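Local coordinates for protein EmGH1 (Erythrobacter marinus, PDB 5Z87) that probably hydrolyses beta-glucosidic bonds, as a member of glycoside hydrolase family 3, at residues A[79-89]-A[113-121]; A[335-343]-A[364-375]. One frame throughout, in Å; residues are numbered along the deposited sequence.

Contact 1. Residues A[79-89]-A[113-121]; sequences EADFPYFAHGI and QEVVSRSRF. With EDO (1,2-ethanediol), chain M.
The Phe85 ring carries Arg118 on one face, with the CD methylene 4.0 Å from the ring centroid in a CH-pi contact. Val115 CG2 meets the ring edge, 4.2 Å from CZ; Glu79 CB and Ile89 CB also lie at the edge, and Phe78 packs edge-to-face. The guanidinium of Arg118 has Phe85 CE2 over one face, displaced toward the rim, with the two planes 22° apart. At the guanidinium edge sits Glu79 OE1. Phe85 CG is anti to the backbone N (chi1 -170°), which carries the ring toward 113-121 although its CB does not point there.

Arg118 NE gives Glu79 OE1 a bond of 2.9 Å at 155°, reaching the oxygen nearly in line with its C-O bond; NH1 adds a weak contact, and the carboxylate stands almost perpendicular to the guanidinium. Within its own segment, Arg118 NH2 reaches Glu114 OE1 at 2.8 Å and makes a nearly straight bond to the Glu114 backbone O.

Deeper in, Ile89 CG2 touches Val115 CG1 at 3.9 Å, and Gly88 N lies 4.0 Å from Arg118 CB.

Ala86 O and Arg118 O approach to 3.0 Å without bonding, both being acceptors. Ethanediol, probably from the crystallisation liquor, donates to O of exposed Ser117.

In the TIM-barrel-type N-terminal domain, this joins the run leading into strand 91-93 to the C-terminal end of helix 101-116, within the beta-alpha-beta crossover that continues to strand 126-129. One cation held between two carboxylates would probably fix the rotation of the guanidinium, close to parallel with the ring, and offset part of their negative charge.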
# COMPACT_ATOMS: atom_id res chain seq x y z
N GLU A 79 24.45 -3.51 -39.51
CA GLU A 79 24.44 -4.92 -39.92
C GLU A 79 25.75 -5.60 -39.55
O GLU A 79 25.75 -6.77 -39.16
CB GLU A 79 24.19 -5.05 -41.43
CG GLU A 79 24.16 -6.51 -41.93
CD GLU A 79 23.88 -6.63 -43.44
OE1 GLU A 79 23.25 -5.73 -44.03
OE2 GLU A 79 24.30 -7.65 -44.04
N ALA A 80 26.87 -4.89 -39.66
CA ALA A 80 28.12 -5.47 -39.19
C ALA A 80 28.05 -5.80 -37.70
O ALA A 80 28.43 -6.89 -37.27
CB ALA A 80 29.28 -4.52 -39.49
N ASP A 81 27.52 -4.86 -36.90
CA ASP A 81 27.44 -5.09 -35.46
C ASP A 81 26.42 -6.17 -35.12
O ASP A 81 26.63 -6.96 -34.20
CB ASP A 81 27.10 -3.79 -34.74
CG ASP A 81 28.25 -2.80 -34.75
OD1 ASP A 81 29.42 -3.25 -34.84
OD2 ASP A 81 27.98 -1.58 -34.67
N PHE A 82 25.30 -6.21 -35.85
CA PHE A 82 24.18 -7.10 -35.54
C PHE A 82 23.75 -7.82 -36.81
O PHE A 82 22.94 -7.32 -37.60
CB PHE A 82 23.03 -6.32 -34.90
CG PHE A 82 23.47 -5.40 -33.77
CD1 PHE A 82 23.66 -5.91 -32.49
CD2 PHE A 82 23.70 -4.05 -33.99
CE1 PHE A 82 24.07 -5.08 -31.45
CE2 PHE A 82 24.10 -3.21 -32.96
CZ PHE A 82 24.29 -3.73 -31.68
N PRO A 83 24.28 -9.03 -37.03
CA PRO A 83 24.10 -9.69 -38.33
C PRO A 83 22.66 -9.96 -38.75
O PRO A 83 22.41 -10.05 -39.96
CB PRO A 83 24.89 -10.99 -38.15
CG PRO A 83 26.01 -10.59 -37.20
CD PRO A 83 25.33 -9.67 -36.22
N TYR A 84 21.71 -10.09 -37.82
CA TYR A 84 20.32 -10.31 -38.23
C TYR A 84 19.79 -9.23 -39.17
O TYR A 84 18.81 -9.47 -39.87
CB TYR A 84 19.38 -10.40 -37.02
CG TYR A 84 19.04 -9.05 -36.40
CD1 TYR A 84 18.02 -8.25 -36.91
CD2 TYR A 84 19.74 -8.58 -35.29
CE1 TYR A 84 17.73 -7.02 -36.36
CE2 TYR A 84 19.46 -7.35 -34.73
CZ TYR A 84 18.45 -6.58 -35.26
OH TYR A 84 18.17 -5.36 -34.69
N PHE A 85 20.38 -8.03 -39.15
CA PHE A 85 19.85 -6.93 -39.95
C PHE A 85 20.00 -7.20 -41.44
O PHE A 85 19.34 -6.55 -42.25
CB PHE A 85 20.53 -5.62 -39.56
CG PHE A 85 19.90 -4.39 -40.16
CD1 PHE A 85 18.54 -4.13 -39.99
CD2 PHE A 85 20.66 -3.49 -40.89
CE1 PHE A 85 17.96 -3.00 -40.54
CE2 PHE A 85 20.09 -2.36 -41.46
CZ PHE A 85 18.74 -2.12 -41.29
N ALA A 86 20.84 -8.16 -41.82
CA ALA A 86 20.87 -8.61 -43.21
C ALA A 86 19.50 -9.06 -43.69
O ALA A 86 19.24 -9.03 -44.89
CB ALA A 86 21.90 -9.74 -43.36
N HIS A 87 18.61 -9.44 -42.78
CA HIS A 87 17.25 -9.86 -43.12
C HIS A 87 16.20 -8.82 -42.73
O HIS A 87 15.02 -9.15 -42.64
CB HIS A 87 16.93 -11.19 -42.47
CG HIS A 87 18.08 -12.15 -42.50
ND1 HIS A 87 18.56 -12.70 -43.67
CD2 HIS A 87 18.87 -12.63 -41.50
CE1 HIS A 87 19.58 -13.49 -43.39
NE2 HIS A 87 19.80 -13.46 -42.09
N GLY A 88 16.61 -7.58 -42.52
CA GLY A 88 15.63 -6.59 -42.10
C GLY A 88 15.51 -6.51 -40.59
O GLY A 88 16.46 -6.83 -39.88
N ILE A 89 14.34 -6.09 -40.10
CA ILE A 89 14.21 -5.73 -38.70
C ILE A 89 12.73 -5.71 -38.35
O ILE A 89 11.89 -5.37 -39.19
CB ILE A 89 14.91 -4.37 -38.42
CG1 ILE A 89 15.15 -4.15 -36.92
CG2 ILE A 89 14.14 -3.19 -39.03
CD1 ILE A 89 16.26 -3.16 -36.63
N GLN A 113 14.06 2.39 -46.90
CA GLN A 113 14.63 1.85 -48.13
C GLN A 113 15.81 0.94 -47.82
O GLN A 113 15.98 -0.11 -48.45
CB GLN A 113 15.06 3.02 -49.04
CG GLN A 113 15.38 2.68 -50.49
CD GLN A 113 15.69 3.94 -51.34
OE1 GLN A 113 14.84 4.82 -51.51
NE2 GLN A 113 16.93 4.02 -51.84
N GLU A 114 16.63 1.31 -46.82
CA GLU A 114 17.70 0.43 -46.35
C GLU A 114 17.14 -0.86 -45.77
O GLU A 114 17.74 -1.94 -45.92
CB GLU A 114 18.54 1.13 -45.30
CG GLU A 114 19.25 2.35 -45.79
CD GLU A 114 20.50 2.02 -46.59
OE1 GLU A 114 20.86 0.82 -46.67
OE2 GLU A 114 21.10 2.97 -47.14
N VAL A 115 16.02 -0.77 -45.06
CA VAL A 115 15.42 -1.95 -44.47
C VAL A 115 14.83 -2.84 -45.56
O VAL A 115 15.10 -4.04 -45.63
CB VAL A 115 14.35 -1.55 -43.44
CG1 VAL A 115 13.62 -2.77 -42.90
CG2 VAL A 115 14.96 -0.71 -42.32
N VAL A 116 14.03 -2.24 -46.43
CA VAL A 116 13.31 -3.00 -47.45
C VAL A 116 14.29 -3.65 -48.43
O VAL A 116 14.06 -4.77 -48.90
CB VAL A 116 12.31 -2.06 -48.16
CG1 VAL A 116 12.04 -2.49 -49.60
CG2 VAL A 116 11.00 -1.98 -47.36
N SER A 117 15.40 -2.98 -48.71
CA SER A 117 16.38 -3.55 -49.62
C SER A 117 17.09 -4.76 -49.04
O SER A 117 17.73 -5.51 -49.78
CB SER A 117 17.42 -2.50 -49.99
OG SER A 117 18.25 -2.29 -48.86
N ARG A 118 17.02 -4.96 -47.72
CA ARG A 118 17.66 -6.10 -47.09
C ARG A 118 16.74 -7.30 -46.98
O ARG A 118 17.22 -8.44 -47.04
CB ARG A 118 18.20 -5.70 -45.72
CG ARG A 118 19.57 -5.04 -45.78
CD ARG A 118 19.81 -4.09 -44.61
NE ARG A 118 21.23 -3.74 -44.50
CZ ARG A 118 21.76 -2.61 -44.94
NH1 ARG A 118 23.06 -2.39 -44.81
NH2 ARG A 118 20.98 -1.69 -45.51
N SER A 119 15.43 -7.09 -46.82
CA SER A 119 14.48 -8.19 -46.73
C SER A 119 14.22 -8.81 -48.10
O SER A 119 13.81 -8.13 -49.04
CB SER A 119 13.17 -7.70 -46.13
OG SER A 119 12.18 -8.72 -46.17
N ARG A 120 14.42 -10.13 -48.19
CA ARG A 120 14.10 -10.90 -49.39
C ARG A 120 12.69 -10.61 -49.89
O ARG A 120 12.43 -10.72 -51.09
CB ARG A 120 14.27 -12.39 -49.09
CG ARG A 120 14.33 -13.30 -50.29
CD ARG A 120 15.01 -14.63 -49.94
NE ARG A 120 14.36 -15.32 -48.82
CZ ARG A 120 13.79 -16.51 -48.90
NH1 ARG A 120 13.77 -17.16 -50.07
NH2 ARG A 120 13.22 -17.05 -47.83
N PHE A 121 11.79 -10.20 -48.99
CA PHE A 121 10.39 -9.93 -49.31
C PHE A 121 10.01 -8.46 -49.13
O PHE A 121 8.82 -8.12 -49.20
CB PHE A 121 9.49 -10.82 -48.46
CG PHE A 121 9.86 -12.27 -48.51
CD1 PHE A 121 9.37 -13.09 -49.52
CD2 PHE A 121 10.75 -12.80 -47.58
CE1 PHE A 121 9.73 -14.43 -49.59
CE2 PHE A 121 11.11 -14.14 -47.64
CZ PHE A 121 10.60 -14.95 -48.64
C1 EDO M . 17.82 -7.71 -52.54
O1 EDO M . 17.41 -8.11 -51.22
C2 EDO M . 19.24 -7.15 -52.51
O2 EDO M . 19.95 -7.59 -53.68

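Contact 2. Residues A[335-343]-A[364-375]; sequences IMGLRAGVD and LEERYVRRAAER
Leu338 is the main bump of helix 330-340, and its two methyls enter different parts of a hollow lined by Leu364, Tyr368, Val369 and Ala372. CD2 presses on Tyr368 CB at 3.6 Å and also touches Val369 and Leu364, while CD1 rests on Ala372 CB at 3.9 Å. The leucine's CG is anti to its backbone N (chi1 -165°), and this swings both methyls toward 364-375.

Beside this hollow Tyr368 offers a flat wall. Arg339 lays its bent chain over one face, CD standing 3.5 Å from the ring centroid as a CH-pi contact, although the place of that chain is less certain because its CG is modelled too close to Ile335 O. Leu364 CD1 fills the corner between Arg339 CD and Ile335 CG2.

Helices 330-340 and 366-382 pack against each other in the TIM-barrel-type domain, and the short helix 355-360 that lies between them in sequence covers Leu338 and Leu364. The axes of their segments 335-340 and 366-375 pass at 9.8 Å, inclined at 61°.

Toward the C-terminal end of helix 330-340 the surface becomes polar. Arg371, bent at its third torsion and with Tyr368 CD1 over one guanidinium face, sends NH2 to Leu338 O at 2.9 Å and to Arg339 O at 3.3 Å, both weak bonds; its NE donates to a water at 2.6 Å.

Past Gly341, Asp343 turns toward the second helix and rests its CB on Ala372. Arg375 NH1 meets the syn lone pair of Asp343 OD1 at 2.7 Å and 159°, and Arg371 CG lies over the centre of the Arg375 guanidinium. The other oxygen, OD2, is held by Arg301 and the backbone N of Val310.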
# COMPACT_ATOMS: atom_id res chain seq x y z
N ILE A 335 14.09 -16.87 -23.42
CA ILE A 335 13.19 -18.02 -23.55
C ILE A 335 11.92 -17.80 -22.74
O ILE A 335 10.81 -18.07 -23.21
CB ILE A 335 13.90 -19.32 -23.13
CG1 ILE A 335 15.01 -19.66 -24.12
CG2 ILE A 335 12.88 -20.47 -23.07
CD1 ILE A 335 15.80 -20.91 -23.74
N MET A 336 12.05 -17.31 -21.50
CA MET A 336 10.88 -17.05 -20.67
C MET A 336 9.95 -16.02 -21.31
O MET A 336 8.74 -16.24 -21.40
CB MET A 336 11.30 -16.58 -19.28
CG MET A 336 11.83 -17.69 -18.40
SD MET A 336 12.21 -17.09 -16.74
CE MET A 336 12.90 -18.58 -16.01
N GLY A 337 10.51 -14.89 -21.77
CA GLY A 337 9.67 -13.88 -22.40
C GLY A 337 8.95 -14.38 -23.64
O GLY A 337 7.75 -14.12 -23.83
N LEU A 338 9.65 -15.09 -24.51
CA LEU A 338 9.03 -15.55 -25.75
C LEU A 338 7.94 -16.58 -25.48
O LEU A 338 6.83 -16.48 -26.03
CB LEU A 338 10.10 -16.12 -26.68
CG LEU A 338 9.66 -16.31 -28.12
CD1 LEU A 338 9.51 -14.96 -28.78
CD2 LEU A 338 10.66 -17.20 -28.87
N ARG A 339 8.21 -17.57 -24.62
CA ARG A 339 7.19 -18.57 -24.33
C ARG A 339 6.04 -17.97 -23.54
O ARG A 339 4.89 -18.40 -23.69
CB ARG A 339 7.77 -19.75 -23.56
CG ARG A 339 9.13 -20.19 -24.01
CD ARG A 339 9.13 -21.53 -24.66
NE ARG A 339 8.47 -22.53 -23.84
CZ ARG A 339 9.07 -23.18 -22.86
NH1 ARG A 339 8.39 -24.09 -22.16
NH2 ARG A 339 10.34 -22.93 -22.57
N ALA A 340 6.32 -16.98 -22.68
CA ALA A 340 5.23 -16.33 -21.97
C ALA A 340 4.30 -15.64 -22.95
O ALA A 340 3.08 -15.69 -22.78
CB ALA A 340 5.78 -15.32 -20.95
N GLY A 341 4.86 -15.02 -23.99
CA GLY A 341 4.03 -14.36 -24.97
C GLY A 341 4.45 -12.96 -25.37
O GLY A 341 3.64 -12.22 -25.94
N VAL A 342 5.69 -12.57 -25.07
CA VAL A 342 6.26 -11.35 -25.63
C VAL A 342 6.75 -11.65 -27.05
O VAL A 342 7.62 -12.51 -27.24
CB VAL A 342 7.41 -10.82 -24.76
CG1 VAL A 342 7.98 -9.56 -25.39
CG2 VAL A 342 6.96 -10.58 -23.31
N ASP A 343 6.23 -10.91 -28.03
CA ASP A 343 6.51 -11.17 -29.44
C ASP A 343 7.70 -10.38 -29.97
O ASP A 343 8.46 -10.91 -30.77
CB ASP A 343 5.27 -10.86 -30.29
CG ASP A 343 4.07 -11.67 -29.88
OD1 ASP A 343 4.23 -12.90 -29.70
OD2 ASP A 343 2.97 -11.08 -29.73
N LEU A 364 15.26 -24.36 -27.62
CA LEU A 364 14.04 -23.60 -27.85
C LEU A 364 13.36 -24.11 -29.11
O LEU A 364 14.03 -24.31 -30.13
CB LEU A 364 14.35 -22.10 -27.98
CG LEU A 364 13.22 -21.13 -28.34
CD1 LEU A 364 12.09 -21.14 -27.30
CD2 LEU A 364 13.77 -19.72 -28.51
N GLU A 365 12.05 -24.30 -29.06
CA GLU A 365 11.30 -24.79 -30.21
C GLU A 365 11.07 -23.67 -31.21
O GLU A 365 10.64 -22.57 -30.85
CB GLU A 365 9.97 -25.39 -29.77
CG GLU A 365 10.10 -26.73 -29.05
CD GLU A 365 9.05 -26.90 -27.97
OE1 GLU A 365 7.93 -27.35 -28.29
OE2 GLU A 365 9.34 -26.58 -26.79
N GLU A 366 11.32 -23.97 -32.49
CA GLU A 366 11.22 -22.95 -33.53
C GLU A 366 9.81 -22.38 -33.62
O GLU A 366 9.63 -21.22 -34.00
CB GLU A 366 11.68 -23.52 -34.88
CG GLU A 366 11.12 -22.83 -36.12
CD GLU A 366 12.01 -23.01 -37.35
OE1 GLU A 366 13.01 -23.76 -37.27
OE2 GLU A 366 11.72 -22.38 -38.39
N ARG A 367 8.80 -23.17 -33.24
CA ARG A 367 7.42 -22.71 -33.35
C ARG A 367 7.14 -21.45 -32.53
O ARG A 367 6.19 -20.72 -32.86
CB ARG A 367 6.46 -23.84 -32.96
CG ARG A 367 6.33 -24.08 -31.46
CD ARG A 367 5.22 -25.09 -31.18
NE ARG A 367 4.56 -24.87 -29.89
CZ ARG A 367 4.89 -25.50 -28.77
NH1 ARG A 367 4.23 -25.24 -27.64
NH2 ARG A 367 5.88 -26.38 -28.77
N TYR A 368 7.93 -21.16 -31.49
CA TYR A 368 7.74 -19.92 -30.73
C TYR A 368 8.23 -18.72 -31.53
O TYR A 368 7.61 -17.65 -31.49
CB TYR A 368 8.46 -20.02 -29.38
CG TYR A 368 7.73 -20.93 -28.40
CD1 TYR A 368 6.57 -20.50 -27.76
CD2 TYR A 368 8.19 -22.21 -28.14
CE1 TYR A 368 5.90 -21.32 -26.88
CE2 TYR A 368 7.51 -23.05 -27.26
CZ TYR A 368 6.36 -22.59 -26.64
OH TYR A 368 5.68 -23.40 -25.77
N VAL A 369 9.34 -18.87 -32.25
CA VAL A 369 9.78 -17.81 -33.15
C VAL A 369 8.72 -17.54 -34.21
O VAL A 369 8.39 -16.39 -34.50
CB VAL A 369 11.13 -18.17 -33.78
CG1 VAL A 369 11.53 -17.14 -34.81
CG2 VAL A 369 12.19 -18.26 -32.69
N ARG A 370 8.13 -18.61 -34.76
CA ARG A 370 7.12 -18.46 -35.81
C ARG A 370 5.83 -17.87 -35.26
O ARG A 370 5.18 -17.05 -35.93
CB ARG A 370 6.88 -19.83 -36.46
CG ARG A 370 5.55 -20.01 -37.19
CD ARG A 370 5.48 -19.14 -38.42
NE ARG A 370 4.19 -19.19 -39.11
CZ ARG A 370 3.98 -19.83 -40.26
NH1 ARG A 370 4.98 -20.50 -40.83
NH2 ARG A 370 2.78 -19.81 -40.84
N ARG A 371 5.42 -18.27 -34.05
CA ARG A 371 4.25 -17.66 -33.43
C ARG A 371 4.43 -16.15 -33.28
O ARG A 371 3.55 -15.36 -33.65
CB ARG A 371 3.98 -18.31 -32.06
CG ARG A 371 2.70 -17.81 -31.39
CD ARG A 371 2.52 -18.42 -29.99
NE ARG A 371 3.53 -17.97 -29.03
CZ ARG A 371 3.47 -18.20 -27.72
NH1 ARG A 371 2.46 -18.89 -27.20
NH2 ARG A 371 4.43 -17.75 -26.92
N ALA A 372 5.60 -15.73 -32.79
CA ALA A 372 5.83 -14.31 -32.59
C ALA A 372 5.95 -13.57 -33.92
O ALA A 372 5.27 -12.56 -34.14
CB ALA A 372 7.09 -14.11 -31.74
N ALA A 373 6.78 -14.08 -34.84
CA ALA A 373 6.99 -13.37 -36.11
C ALA A 373 5.70 -13.26 -36.92
O ALA A 373 5.51 -12.28 -37.65
CB ALA A 373 8.09 -14.05 -36.93
N GLU A 374 4.80 -14.23 -36.79
CA GLU A 374 3.59 -14.15 -37.59
C GLU A 374 2.66 -13.05 -37.07
O GLU A 374 2.03 -12.35 -37.87
CB GLU A 374 2.87 -15.51 -37.64
CG GLU A 374 1.76 -15.52 -38.68
CD GLU A 374 1.12 -16.89 -38.88
OE1 GLU A 374 1.85 -17.91 -38.88
OE2 GLU A 374 -0.13 -16.93 -39.03
N ARG A 375 2.58 -12.89 -35.74
CA ARG A 375 1.81 -11.78 -35.17
C ARG A 375 2.33 -10.45 -35.67
O ARG A 375 1.55 -9.59 -36.11
CB ARG A 375 1.88 -11.83 -33.63
CG ARG A 375 1.09 -12.94 -33.00
CD ARG A 375 1.76 -13.46 -31.75
NE ARG A 375 0.88 -14.38 -31.04
CZ ARG A 375 1.12 -14.89 -29.84
NH1 ARG A 375 2.23 -14.58 -29.18
NH2 ARG A 375 0.25 -15.73 -29.29
O HOH W 1 5.90 -16.99 -29.27

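Overall arrangement
Contact 1 closes before contact 2 opens along the chain, and both lie within the family 3 N-terminal domain, on the same side of the chain's centre. Their centres are about 21 Å apart and their nearest atoms about 10 Å, so they do not touch. Contact 1 adjoins strand 91-93 and contact 2 adjoins strand 309-311, the first and last of the six parallel strands in sequence. Helix 56-61 bridges them: His87 and Phe121 pack on it from contact 1, Glu366, Arg370 and Ala373 from contact 2. Phe82 also reaches Asn349 and Leu353, between the segments of contact 2. Both join helices and connections of the barrel-type domain, away from the ligand pocket.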